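Local coordinates for protein bifunctional cytochrome P450/NADPH--P450 reductase (Deinococcus aerius, PDB 7F3H) that probably hydroxylates organic substrates as a heme-dependent P450 monooxygenase, taking electrons for oxygen activation from a reductase fused in the same natural polypeptide, at residues P109-R114 with M262-A267; G121-V126 with R408-T413; T152-S157 with F165-K170. One frame throughout, in Å; residues are numbered along the deposited sequence.

Interaction 1: residues P109-R114 with M262-A267; sequences PAFSQR and MTFLIA. With HEM (protoporphyrin IX containing Fe), chain E.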
loop_
_atom_site.group_PDB
_atom_site.type_symbol
_atom_site.label_atom_id
_atom_site.label_comp_id
_atom_site.label_asym_id
_atom_site.label_seq_id
_atom_site.Cartn_x
_atom_site.Cartn_y
_atom_site.Cartn_z
ATOM N N PRO A 109 -1.002 9.387 17.217
ATOM C CA PRO A 109 -1.069 10.848 17.139
ATOM C C PRO A 109 -0.107 11.404 16.121
ATOM O O PRO A 109 -0.404 12.442 15.522
ATOM C CB PRO A 109 -0.673 11.277 18.563
ATOM C CG PRO A 109 -0.989 10.104 19.411
ATOM C CD PRO A 109 -0.653 8.923 18.574
ATOM N N ALA A 110 0.996 10.697 15.844
ATOM C CA ALA A 110 2.005 11.118 14.878
ATOM C C ALA A 110 1.595 10.882 13.434
ATOM O O ALA A 110 2.319 11.329 12.537
ATOM C CB ALA A 110 3.337 10.388 15.120
ATOM N N PHE A 111 0.502 10.135 13.204
ATOM C CA PHE A 111 0.012 9.776 11.869
ATOM C C PHE A 111 -1.380 10.328 11.583
ATOM O O PHE A 111 -1.999 9.967 10.560
ATOM C CB PHE A 111 -0.001 8.254 11.701
ATOM C CG PHE A 111 1.351 7.655 11.420
ATOM C CD1 PHE A 111 1.967 6.855 12.379
ATOM C CD2 PHE A 111 1.967 7.831 10.192
ATOM C CE1 PHE A 111 3.208 6.288 12.138
ATOM C CE2 PHE A 111 3.221 7.262 9.929
ATOM C CZ PHE A 111 3.844 6.482 10.896
ATOM N N SER A 112 -1.913 11.142 12.484
ATOM C CA SER A 112 -3.220 11.744 12.306
ATOM C C SER A 112 -3.137 12.862 11.300
ATOM O O SER A 112 -2.058 13.372 10.998
ATOM C CB SER A 112 -3.737 12.314 13.622
ATOM O OG SER A 112 -2.885 13.359 14.083
ATOM N N GLN A 113 -4.308 13.269 10.802
ATOM C CA GLN A 113 -4.366 14.394 9.880
ATOM C C GLN A 113 -3.706 15.648 10.459
ATOM O O GLN A 113 -2.920 16.303 9.763
ATOM C CB GLN A 113 -5.813 14.658 9.469
ATOM C CG GLN A 113 -5.961 15.515 8.220
ATOM C CD GLN A 113 -5.249 14.935 6.998
ATOM O OE1 GLN A 113 -5.440 13.771 6.621
ATOM N NE2 GLN A 113 -4.412 15.751 6.380
ATOM N N ARG A 114 -4.025 16.034 11.713
ATOM C CA ARG A 114 -3.423 17.299 12.178
ATOM C C ARG A 114 -1.887 17.200 12.255
ATOM O O ARG A 114 -1.203 18.227 12.303
ATOM C CB ARG A 114 -4.060 17.895 13.463
ATOM C CG ARG A 114 -3.732 17.235 14.715
ATOM C CD ARG A 114 -4.623 16.109 14.867
ATOM N NE ARG A 114 -4.603 15.392 16.155
ATOM C CZ ARG A 114 -5.307 14.296 16.405
ATOM N NH1 ARG A 114 -5.231 13.729 17.613
ATOM N NH2 ARG A 114 -6.244 13.883 15.544
ATOM N N MET A 262 11.920 0.093 9.924
ATOM C CA MET A 262 11.857 -0.902 8.855
ATOM C C MET A 262 10.421 -1.072 8.365
ATOM O O MET A 262 10.180 -1.176 7.164
ATOM C CB MET A 262 12.417 -2.246 9.332
ATOM C CG MET A 262 13.934 -2.303 9.573
ATOM S SD MET A 262 14.907 -1.733 8.175
ATOM C CE MET A 262 14.304 -2.801 6.837
ATOM N N THR A 263 9.457 -1.046 9.293
ATOM C CA THR A 263 8.044 -1.245 8.991
ATOM C C THR A 263 7.512 -0.122 8.103
ATOM O O THR A 263 6.817 -0.374 7.110
ATOM C CB THR A 263 7.264 -1.345 10.321
ATOM O OG1 THR A 263 7.749 -2.464 11.066
ATOM C CG2 THR A 263 5.776 -1.551 10.108
ATOM N N PHE A 264 7.781 1.134 8.480
ATOM C CA PHE A 264 7.448 2.271 7.613
ATOM C C PHE A 264 7.905 2.026 6.182
ATOM O O PHE A 264 7.154 2.283 5.230
ATOM C CB PHE A 264 8.058 3.577 8.131
ATOM C CG PHE A 264 7.668 3.923 9.526
ATOM C CD1 PHE A 264 6.545 3.359 10.119
ATOM C CD2 PHE A 264 8.457 4.777 10.269
ATOM C CE1 PHE A 264 6.216 3.649 11.437
ATOM C CE2 PHE A 264 8.138 5.067 11.580
ATOM C CZ PHE A 264 7.003 4.507 12.163
ATOM N N LEU A 265 9.130 1.499 6.013
ATOM C CA LEU A 265 9.627 1.241 4.658
ATOM C C LEU A 265 8.930 0.050 3.998
ATOM O O LEU A 265 8.672 0.061 2.784
ATOM C CB LEU A 265 11.120 0.973 4.699
ATOM C CG LEU A 265 11.930 2.209 5.063
ATOM C CD1 LEU A 265 13.265 1.759 5.764
ATOM C CD2 LEU A 265 12.143 3.027 3.803
ATOM N N ILE A 266 8.690 -1.014 4.767
ATOM C CA ILE A 266 8.054 -2.216 4.232
ATOM C C ILE A 266 6.671 -1.876 3.710
ATOM O O ILE A 266 6.351 -2.105 2.537
ATOM C CB ILE A 266 7.960 -3.308 5.319
ATOM C CG1 ILE A 266 9.337 -3.747 5.816
ATOM C CG2 ILE A 266 7.072 -4.468 4.844
ATOM C CD1 ILE A 266 10.335 -3.847 4.723
ATOM N N ALA A 267 5.870 -1.233 4.563
ATOM C CA ALA A 267 4.447 -1.012 4.389
ATOM C C ALA A 267 4.151 0.290 3.665
ATOM O O ALA A 267 3.007 0.515 3.254
ATOM C CB ALA A 267 3.742 -1.015 5.763
HETATM C CHA HEM E . -1.397 -1.515 7.436
HETATM C CHB HEM E . 2.046 1.912 7.343
HETATM C CHC HEM E . 0.534 3.281 2.916
HETATM C CHD HEM E . -2.703 -0.330 2.900
HETATM C C1A HEM E . -0.347 -0.706 7.792
HETATM C C2A HEM E . 0.428 -0.826 9.009
HETATM C C3A HEM E . 1.363 0.138 9.019
HETATM C C4A HEM E . 1.260 0.855 7.758
HETATM C CMA HEM E . 2.407 0.394 10.137
HETATM C CAA HEM E . 0.113 -1.828 10.130
HETATM C CBA HEM E . -0.802 -1.117 11.134
HETATM C CGA HEM E . -1.123 -1.990 12.347
HETATM O O1A HEM E . -1.020 -1.437 13.477
HETATM O O2A HEM E . -1.371 -3.231 12.262
HETATM C C1B HEM E . 1.923 2.616 6.163
HETATM C C2B HEM E . 2.709 3.776 5.758
HETATM C C3B HEM E . 2.247 4.172 4.559
HETATM C C4B HEM E . 1.216 3.239 4.141
HETATM C CMB HEM E . 3.792 4.437 6.634
HETATM C CAB HEM E . 2.730 5.289 3.607
HETATM C CBB HEM E . 3.825 6.029 3.793
HETATM C C1C HEM E . -0.470 2.418 2.507
HETATM C C2C HEM E . -1.245 2.487 1.261
HETATM C C3C HEM E . -2.109 1.456 1.308
HETATM C C4C HEM E . -1.950 0.757 2.547
HETATM C CMC HEM E . -1.041 3.529 0.122
HETATM C CAC HEM E . -3.183 0.989 0.337
HETATM C CBC HEM E . -3.437 1.628 -0.796
HETATM C C1D HEM E . -2.631 -0.970 4.121
HETATM C C2D HEM E . -3.403 -2.144 4.519
HETATM C C3D HEM E . -3.032 -2.445 5.763
HETATM C C4D HEM E . -2.015 -1.512 6.204
HETATM C CMD HEM E . -4.468 -2.900 3.680
HETATM C CAD HEM E . -3.590 -3.609 6.562
HETATM C CBD HEM E . -2.699 -4.759 6.176
HETATM C CGD HEM E . -3.187 -6.041 6.762
HETATM O O1D HEM E . -2.332 -6.959 6.807
HETATM O O2D HEM E . -4.390 -6.145 7.170
HETATM N NA HEM E . 0.212 0.309 7.045
HETATM N NB HEM E . 1.022 2.326 5.167
HETATM N NC HEM E . -0.923 1.337 3.252
HETATM N ND HEM E . -1.801 -0.615 5.173
HETATM FE FE HEM E . -0.490 0.875 5.207
#
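The ring of Phe111 ends over one face of the Phe264 ring, CZ leading and CE1 behind it. Phe111 CZ lies 3.7 Å from Phe264 CE1, and Phe111 CE1 comes to 4.1 Å from the same Phe264 CE1. The centroids are 5.5 Å apart with the planes at 74°, which defines an offset edge-to-face pair: the rim of Phe111 supplies the C-H groups and Phe264 the pi face. Each first torsion sets CG anti to the carbonyl carbon (chi1 -78° at Phe111, -57° at Phe264), and from there the two rings span a backbone gap of 11.4 Å between Phe111 CA and Phe264 CA. These two buried residues are the only ones to bury surface against the other segment, 71 Å² in all, so the bridge consists of their rings. Leu236 of helix 236-242 touches both of them, Ile156 packs on Phe264, and Ile406 of the heme-cysteine loop packs on Phe111. The heme methyl CMB lies obliquely to the Phe111 ring. Helix 254-285 corresponds to the long helix that crosses the heme in the P450 fold. Within it, Ala267 O stands 3.3 Å from HEM NB and Thr263 CG2 stands 3.9 Å from HEM CMA. Ala267 O also accepts a hydrogen bond from Thr271 OG1, consistent with the local distortion of this helix beside the oxygen site of relatives. No polar atom crosses between 109-114 and 262-267, so the join rests on dispersion and the weak electrostatics of C-H groups against a pi face, which suits an apolar wall beside a porphyrin edge.

Interaction 2: residues G121-V126 with R408-T413; sequences GQMLEV and RQFALT. With HEM (protoporphyrin IX containing Fe), chain E.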
loop_
_atom_site.group_PDB
_atom_site.type_symbol
_atom_site.label_atom_id
_atom_site.label_comp_id
_atom_site.label_asym_id
_atom_site.label_seq_id
_atom_site.Cartn_x
_atom_site.Cartn_y
_atom_site.Cartn_z
ATOM N N GLY A 121 6.763 19.974 4.414
ATOM C CA GLY A 121 8.036 20.424 3.875
ATOM C C GLY A 121 8.919 19.282 3.433
ATOM O O GLY A 121 9.692 19.415 2.472
ATOM N N GLN A 122 8.856 18.157 4.162
ATOM C CA GLN A 122 9.645 16.985 3.787
ATOM C C GLN A 122 9.067 16.322 2.543
ATOM O O GLN A 122 9.786 16.080 1.565
ATOM C CB GLN A 122 9.716 16.007 4.960
ATOM C CG GLN A 122 10.204 16.665 6.258
ATOM C CD GLN A 122 9.480 16.142 7.491
ATOM O OE1 GLN A 122 8.900 15.049 7.478
ATOM N NE2 GLN A 122 9.465 16.947 8.552
ATOM N N MET A 123 7.755 16.079 2.527
ATOM C CA MET A 123 7.132 15.552 1.317
ATOM C C MET A 123 7.436 16.465 0.135
ATOM O O MET A 123 7.827 16.007 -0.954
ATOM C CB MET A 123 5.625 15.400 1.515
ATOM C CG MET A 123 5.221 14.548 2.718
ATOM S SD MET A 123 3.418 14.680 2.927
ATOM C CE MET A 123 3.000 13.132 3.723
ATOM N N LEU A 124 7.285 17.776 0.342
ATOM C CA LEU A 124 7.514 18.701 -0.758
ATOM C C LEU A 124 8.956 18.622 -1.229
ATOM O O LEU A 124 9.226 18.603 -2.442
ATOM C CB LEU A 124 7.136 20.121 -0.341
ATOM C CG LEU A 124 7.320 21.301 -1.302
ATOM C CD1 LEU A 124 6.325 21.306 -2.493
ATOM C CD2 LEU A 124 7.182 22.579 -0.477
ATOM N N GLU A 125 9.894 18.475 -0.297
ATOM C CA GLU A 125 11.286 18.438 -0.721
ATOM C C GLU A 125 11.480 17.311 -1.713
ATOM O O GLU A 125 12.134 17.482 -2.753
ATOM C CB GLU A 125 12.220 18.279 0.476
ATOM C CG GLU A 125 13.721 18.219 0.098
ATOM C CD GLU A 125 14.605 17.904 1.312
ATOM O OE1 GLU A 125 14.399 18.518 2.397
ATOM O OE2 GLU A 125 15.486 17.022 1.190
ATOM N N VAL A 126 10.902 16.144 -1.408
ATOM C CA VAL A 126 11.105 15.010 -2.291
ATOM C C VAL A 126 10.323 15.211 -3.589
ATOM O O VAL A 126 10.864 15.015 -4.686
ATOM C CB VAL A 126 10.742 13.699 -1.571
ATOM C CG1 VAL A 126 10.940 12.547 -2.502
ATOM C CG2 VAL A 126 11.610 13.504 -0.316
ATOM N N ARG A 408 -2.274 5.762 6.428
ATOM C CA ARG A 408 -3.240 6.227 5.431
ATOM C C ARG A 408 -3.110 7.726 5.142
ATOM O O ARG A 408 -3.019 8.138 3.974
ATOM C CB ARG A 408 -4.658 5.918 5.908
ATOM C CG ARG A 408 -5.742 6.476 5.025
ATOM C CD ARG A 408 -7.189 6.223 5.562
ATOM N NE ARG A 408 -8.134 6.995 4.752
ATOM C CZ ARG A 408 -8.349 8.306 4.905
ATOM N NH1 ARG A 408 -7.700 8.954 5.857
ATOM N NH2 ARG A 408 -9.203 8.978 4.124
ATOM N N GLN A 409 -3.117 8.565 6.192
ATOM C CA GLN A 409 -3.108 10.013 5.965
ATOM C C GLN A 409 -1.789 10.471 5.367
ATOM O O GLN A 409 -1.771 11.352 4.490
ATOM C CB GLN A 409 -3.426 10.779 7.255
ATOM C CG GLN A 409 -4.887 10.654 7.711
ATOM C CD GLN A 409 -5.160 9.328 8.402
ATOM O OE1 GLN A 409 -6.077 8.596 8.037
ATOM N NE2 GLN A 409 -4.340 9.005 9.404
ATOM N N PHE A 410 -0.674 9.870 5.806
ATOM C CA PHE A 410 0.618 10.135 5.176
ATOM C C PHE A 410 0.589 9.775 3.696
ATOM O O PHE A 410 0.980 10.581 2.836
ATOM C CB PHE A 410 1.715 9.355 5.898
ATOM C CG PHE A 410 3.115 9.813 5.568
ATOM C CD1 PHE A 410 3.761 9.349 4.427
ATOM C CD2 PHE A 410 3.791 10.693 6.417
ATOM C CE1 PHE A 410 5.043 9.755 4.140
ATOM C CE2 PHE A 410 5.070 11.104 6.146
ATOM C CZ PHE A 410 5.708 10.640 5.004
ATOM N N ALA A 411 0.118 8.569 3.385
ATOM C CA ALA A 411 0.083 8.118 2.002
ATOM C C ALA A 411 -0.714 9.080 1.140
ATOM O O ALA A 411 -0.185 9.629 0.155
ATOM C CB ALA A 411 -0.523 6.718 1.924
ATOM N N LEU A 412 -1.965 9.357 1.558
ATOM C CA LEU A 412 -2.868 10.179 0.759
ATOM C C LEU A 412 -2.334 11.594 0.620
ATOM O O LEU A 412 -2.420 12.194 -0.461
ATOM C CB LEU A 412 -4.279 10.172 1.353
ATOM C CG LEU A 412 -5.026 8.832 1.194
ATOM C CD1 LEU A 412 -6.362 8.870 1.927
ATOM C CD2 LEU A 412 -5.217 8.459 -0.279
ATOM N N THR A 413 -1.743 12.142 1.680
ATOM C CA THR A 413 -1.136 13.459 1.545
ATOM C C THR A 413 -0.014 13.421 0.514
ATOM O O THR A 413 0.112 14.324 -0.343
ATOM C CB THR A 413 -0.615 13.929 2.905
ATOM O OG1 THR A 413 -1.666 13.812 3.872
ATOM C CG2 THR A 413 -0.136 15.371 2.870
HETATM C CHA HEM E . -1.397 -1.515 7.436
HETATM C CHB HEM E . 2.046 1.912 7.343
HETATM C CHC HEM E . 0.534 3.281 2.916
HETATM C CHD HEM E . -2.703 -0.330 2.900
HETATM C C1A HEM E . -0.347 -0.706 7.792
HETATM C C2A HEM E . 0.428 -0.826 9.009
HETATM C C3A HEM E . 1.363 0.138 9.019
HETATM C C4A HEM E . 1.260 0.855 7.758
HETATM C CMA HEM E . 2.407 0.394 10.137
HETATM C CAA HEM E . 0.113 -1.828 10.130
HETATM C CBA HEM E . -0.802 -1.117 11.134
HETATM C CGA HEM E . -1.123 -1.990 12.347
HETATM O O1A HEM E . -1.020 -1.437 13.477
HETATM O O2A HEM E . -1.371 -3.231 12.262
HETATM C C1B HEM E . 1.923 2.616 6.163
HETATM C C2B HEM E . 2.709 3.776 5.758
HETATM C C3B HEM E . 2.247 4.172 4.559
HETATM C C4B HEM E . 1.216 3.239 4.141
HETATM C CMB HEM E . 3.792 4.437 6.634
HETATM C CAB HEM E . 2.730 5.289 3.607
HETATM C CBB HEM E . 3.825 6.029 3.793
HETATM C C1C HEM E . -0.470 2.418 2.507
HETATM C C2C HEM E . -1.245 2.487 1.261
HETATM C C3C HEM E . -2.109 1.456 1.308
HETATM C C4C HEM E . -1.950 0.757 2.547
HETATM C CMC HEM E . -1.041 3.529 0.122
HETATM C CAC HEM E . -3.183 0.989 0.337
HETATM C CBC HEM E . -3.437 1.628 -0.796
HETATM C C1D HEM E . -2.631 -0.970 4.121
HETATM C C2D HEM E . -3.403 -2.144 4.519
HETATM C C3D HEM E . -3.032 -2.445 5.763
HETATM C C4D HEM E . -2.015 -1.512 6.204
HETATM C CMD HEM E . -4.468 -2.900 3.680
HETATM C CAD HEM E . -3.590 -3.609 6.562
HETATM C CBD HEM E . -2.699 -4.759 6.176
HETATM C CGD HEM E . -3.187 -6.041 6.762
HETATM O O1D HEM E . -2.332 -6.959 6.807
HETATM O O2D HEM E . -4.390 -6.145 7.170
HETATM N NA HEM E . 0.212 0.309 7.045
HETATM N NB HEM E . 1.022 2.326 5.167
HETATM N NC HEM E . -0.923 1.337 3.252
HETATM N ND HEM E . -1.801 -0.615 5.173
HETATM FE FE HEM E . -0.490 0.875 5.207
#
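Met123 puts its terminal methyl over the middle of the Phe410 ring, and there the packing is tight, whereas the outer sides of both helices carry polar groups directed elsewhere. Met123 CE is 3.6 Å from the Phe410 ring centroid and only 5° off the normal, the geometry of a CH-pi contact. The sulfur stands obliquely at 5.1 Å from that centroid in a looser Met-aromatic approach. An extended chain beyond CG (chi2 172°) carries the methyl this far, and Met123 CE also comes within 3.4 Å of Phe410 O. Thr413 fills the flank: its CG2 meets Met123 SD at 3.6 Å, the two side chains crossing at about a right angle. The Thr413 hydroxyl turns back to Gln409 O, which it and Thr413 N reach from opposite faces of the carbonyl plane. The ring of Phe410 also meets the heme vinyl, CD1 lying 3.4 Å from HEM CBB, while Ala411 CB sits 3.7 Å from HEM CMC.

By contrast, Gln122 and Glu125 are partly exposed and take partners in other parts of the chain, Ser159 and Arg164, the latter through a salt bridge. Arg408, likewise partly exposed, gives NH1 to Gln409 OE1 at 2.7 Å, on a lone pair in the amide plane. Helix 408-425 corresponds to the L helix that follows the heme-cysteine loop of P450s. Without any hydrogen bond between 121-126 and 408-413, the join rests on one thioether, its methyl over the ring and its sulfur against the Thr413 methyl; the same ring touches the vinyl obliquely and so lies between methionine and heme.

Interaction 3: residues T152-S157 with F165-K170; sequences TLDTIS and FRSFDK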
loop_
_atom_site.group_PDB
_atom_site.type_symbol
_atom_site.label_atom_id
_atom_site.label_comp_id
_atom_site.label_asym_id
_atom_site.label_seq_id
_atom_site.Cartn_x
_atom_site.Cartn_y
_atom_site.Cartn_z
ATOM N N THR A 152 8.479 7.639 -2.972
ATOM C CA THR A 152 7.921 7.195 -1.699
ATOM C C THR A 152 9.011 6.713 -0.738
ATOM O O THR A 152 8.956 7.020 0.453
ATOM C CB THR A 152 6.859 6.118 -1.944
ATOM O OG1 THR A 152 7.421 5.036 -2.704
ATOM C CG2 THR A 152 5.677 6.712 -2.707
ATOM N N LEU A 153 10.035 6.004 -1.228
ATOM C CA LEU A 153 11.148 5.640 -0.358
ATOM C C LEU A 153 11.813 6.876 0.232
ATOM O O LEU A 153 12.019 6.957 1.441
ATOM C CB LEU A 153 12.159 4.799 -1.112
ATOM C CG LEU A 153 11.862 3.307 -1.213
ATOM C CD1 LEU A 153 12.955 2.594 -2.045
ATOM C CD2 LEU A 153 11.683 2.671 0.178
ATOM N N ASP A 154 12.173 7.845 -0.603
ATOM C CA ASP A 154 12.813 9.044 -0.066
ATOM C C ASP A 154 11.908 9.776 0.909
ATOM O O ASP A 154 12.368 10.263 1.951
ATOM C CB ASP A 154 13.224 9.969 -1.194
ATOM C CG ASP A 154 14.554 9.589 -1.765
ATOM O OD1 ASP A 154 14.937 8.424 -1.566
ATOM O OD2 ASP A 154 15.200 10.431 -2.431
ATOM N N THR A 155 10.621 9.867 0.595
ATOM C CA THR A 155 9.715 10.610 1.458
ATOM C C THR A 155 9.578 9.915 2.805
ATOM O O THR A 155 9.692 10.549 3.869
ATOM C CB THR A 155 8.359 10.772 0.777
ATOM O OG1 THR A 155 8.538 11.454 -0.477
ATOM C CG2 THR A 155 7.461 11.613 1.630
ATOM N N ILE A 156 9.303 8.613 2.781
ATOM C CA ILE A 156 9.119 7.934 4.044
ATOM C C ILE A 156 10.443 7.903 4.819
ATOM O O ILE A 156 10.431 8.027 6.038
ATOM C CB ILE A 156 8.475 6.544 3.824
ATOM C CG1 ILE A 156 7.821 6.063 5.108
ATOM C CG2 ILE A 156 9.482 5.515 3.455
ATOM C CD1 ILE A 156 6.824 7.070 5.697
ATOM N N SER A 157 11.602 7.843 4.135
ATOM C CA SER A 157 12.910 7.841 4.814
ATOM C C SER A 157 13.214 9.180 5.478
ATOM O O SER A 157 13.745 9.222 6.598
ATOM C CB SER A 157 14.028 7.488 3.825
ATOM O OG SER A 157 13.881 6.177 3.290
ATOM N N PHE A 165 18.252 9.736 1.115
ATOM C CA PHE A 165 18.858 8.799 0.176
ATOM C C PHE A 165 19.092 9.399 -1.196
ATOM O O PHE A 165 19.813 8.793 -2.009
ATOM C CB PHE A 165 17.982 7.554 0.058
ATOM C CG PHE A 165 18.048 6.679 1.271
ATOM C CD1 PHE A 165 19.215 6.004 1.578
ATOM C CD2 PHE A 165 16.960 6.556 2.117
ATOM C CE1 PHE A 165 19.294 5.194 2.705
ATOM C CE2 PHE A 165 17.020 5.753 3.243
ATOM C CZ PHE A 165 18.196 5.074 3.546
ATOM N N ARG A 166 18.504 10.567 -1.464
ATOM C CA ARG A 166 18.725 11.313 -2.703
ATOM C C ARG A 166 18.594 10.425 -3.935
ATOM O O ARG A 166 19.458 10.411 -4.817
ATOM C CB ARG A 166 20.090 11.984 -2.660
ATOM C CG ARG A 166 20.320 12.770 -1.362
ATOM C CD ARG A 166 21.437 13.776 -1.514
ATOM N NE ARG A 166 21.931 14.136 -0.194
ATOM C CZ ARG A 166 21.615 15.251 0.443
ATOM N NH1 ARG A 166 20.823 16.162 -0.130
ATOM N NH2 ARG A 166 22.114 15.462 1.654
ATOM N N SER A 167 17.467 9.708 -4.016
ATOM C CA SER A 167 17.278 8.723 -5.081
ATOM C C SER A 167 17.096 9.335 -6.476
ATOM O O SER A 167 17.130 8.582 -7.452
ATOM C CB SER A 167 16.076 7.826 -4.758
ATOM O OG SER A 167 16.325 7.089 -3.579
ATOM N N PHE A 168 16.847 10.647 -6.600
ATOM C CA PHE A 168 16.699 11.293 -7.908
ATOM C C PHE A 168 17.986 11.926 -8.421
ATOM O O PHE A 168 18.000 12.432 -9.546
ATOM C CB PHE A 168 15.586 12.354 -7.868
ATOM C CG PHE A 168 14.215 11.780 -7.565
ATOM C CD1 PHE A 168 13.546 11.013 -8.508
ATOM C CD2 PHE A 168 13.620 11.971 -6.320
ATOM C CE1 PHE A 168 12.282 10.461 -8.219
ATOM C CE2 PHE A 168 12.365 11.422 -6.020
ATOM C CZ PHE A 168 11.696 10.666 -6.971
ATOM N N ASP A 169 19.054 11.948 -7.609
ATOM C CA ASP A 169 20.345 12.449 -8.076
ATOM C C ASP A 169 21.055 11.431 -8.962
ATOM O O ASP A 169 21.923 11.815 -9.741
ATOM C CB ASP A 169 21.277 12.806 -6.898
ATOM C CG ASP A 169 20.877 14.099 -6.181
ATOM O OD1 ASP A 169 20.287 14.993 -6.810
ATOM O OD2 ASP A 169 21.157 14.228 -4.970
ATOM N N LYS A 170 20.696 10.154 -8.869
ATOM C CA LYS A 170 21.451 9.075 -9.497
ATOM C C LYS A 170 20.500 7.961 -9.891
ATOM O O LYS A 170 19.417 7.807 -9.335
ATOM C CB LYS A 170 22.477 8.395 -8.554
ATOM C CG LYS A 170 23.729 9.121 -8.108
ATOM C CD LYS A 170 24.571 8.205 -7.148
ATOM C CE LYS A 170 24.854 6.822 -7.769
ATOM N NZ LYS A 170 25.491 5.823 -6.845
#
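Asp154 reaches from helix 144-161 into the following loop and grips Ser167 with both carboxylate oxygens. Its CB packs against Val126 of helix 113-137. A chi1 of -84° sets CG beside the backbone N and anti to the carbonyl carbon, which brings Asp154 CG to 3.6 Å from Ser167 OG. Asp154 OD1 accepts from Ser167 OG at 2.8 Å, met on its syn side but 31° out of the carboxylate plane, and it also lies 3.6 Å from Phe165 CB. Asp154 OD2 takes the backbone Ser167 N at 2.9 Å on its syn lone pair, in a nearly straight bond (N-H...O 164°). One serine thus supplies two donors, one to each oxygen, which fixes the rotation of the carboxylate. The paired donors probably stabilise its negative charge in this buried setting.

Beside the carboxylate is a second contact. Ser157 OG approaches the edge of the Phe165 ring in its plane, 3.2 Å from CE2, where the polarised C-H groups face the oxygen. The hydroxyl itself donates to Leu153 O, a carbonyl that Ser157 N reaches from the other face of its plane. The backbone supports the arrangement: Arg166 adopts left-handed angles, its CB pointing away from the helix, and opens a type I turn closed by Asp169 N to Arg166 O.

Residues 165-170 belong to the loop between helices 144-161 and 175-190, the E and F helices in P450 terms. Leu177 of the latter touches both Phe165 and Ser167. The 152-157 segment of the helix packs Thr155 against Met123 and Val126 of helix 113-137, Ser157 against Leu265 of helix 254-285, and Ile156 against Phe410 of helix 408-425, matching the core helix bundle of P450s.

All three contacts are mainly buried, but they differ in depth and chemistry. Interactions 1 and 2 both touch the heme; 109-114 leads into helix 113-137, which carries 121-126, and the two meet through a probable hydrogen bond from Gln409 NE2 to Phe111 O at 2.8 Å. Neither has a hydrogen bond between its two segments: interaction 1 is ring on ring, interaction 2 a thioether on a ring. Interaction 3, its centre about 17 Å from that of the chain, depends on a bidentate carboxylate and has an exposed loop margin at Arg166. Its helical segment joins the others: Ile156 CD1 lies 3.6 Å from Phe410 CE1, and Ser157 OG 3.6 Å from Leu265 CD2. Interactions 1 and 2 link distant segments; interaction 3 fastens a local loop.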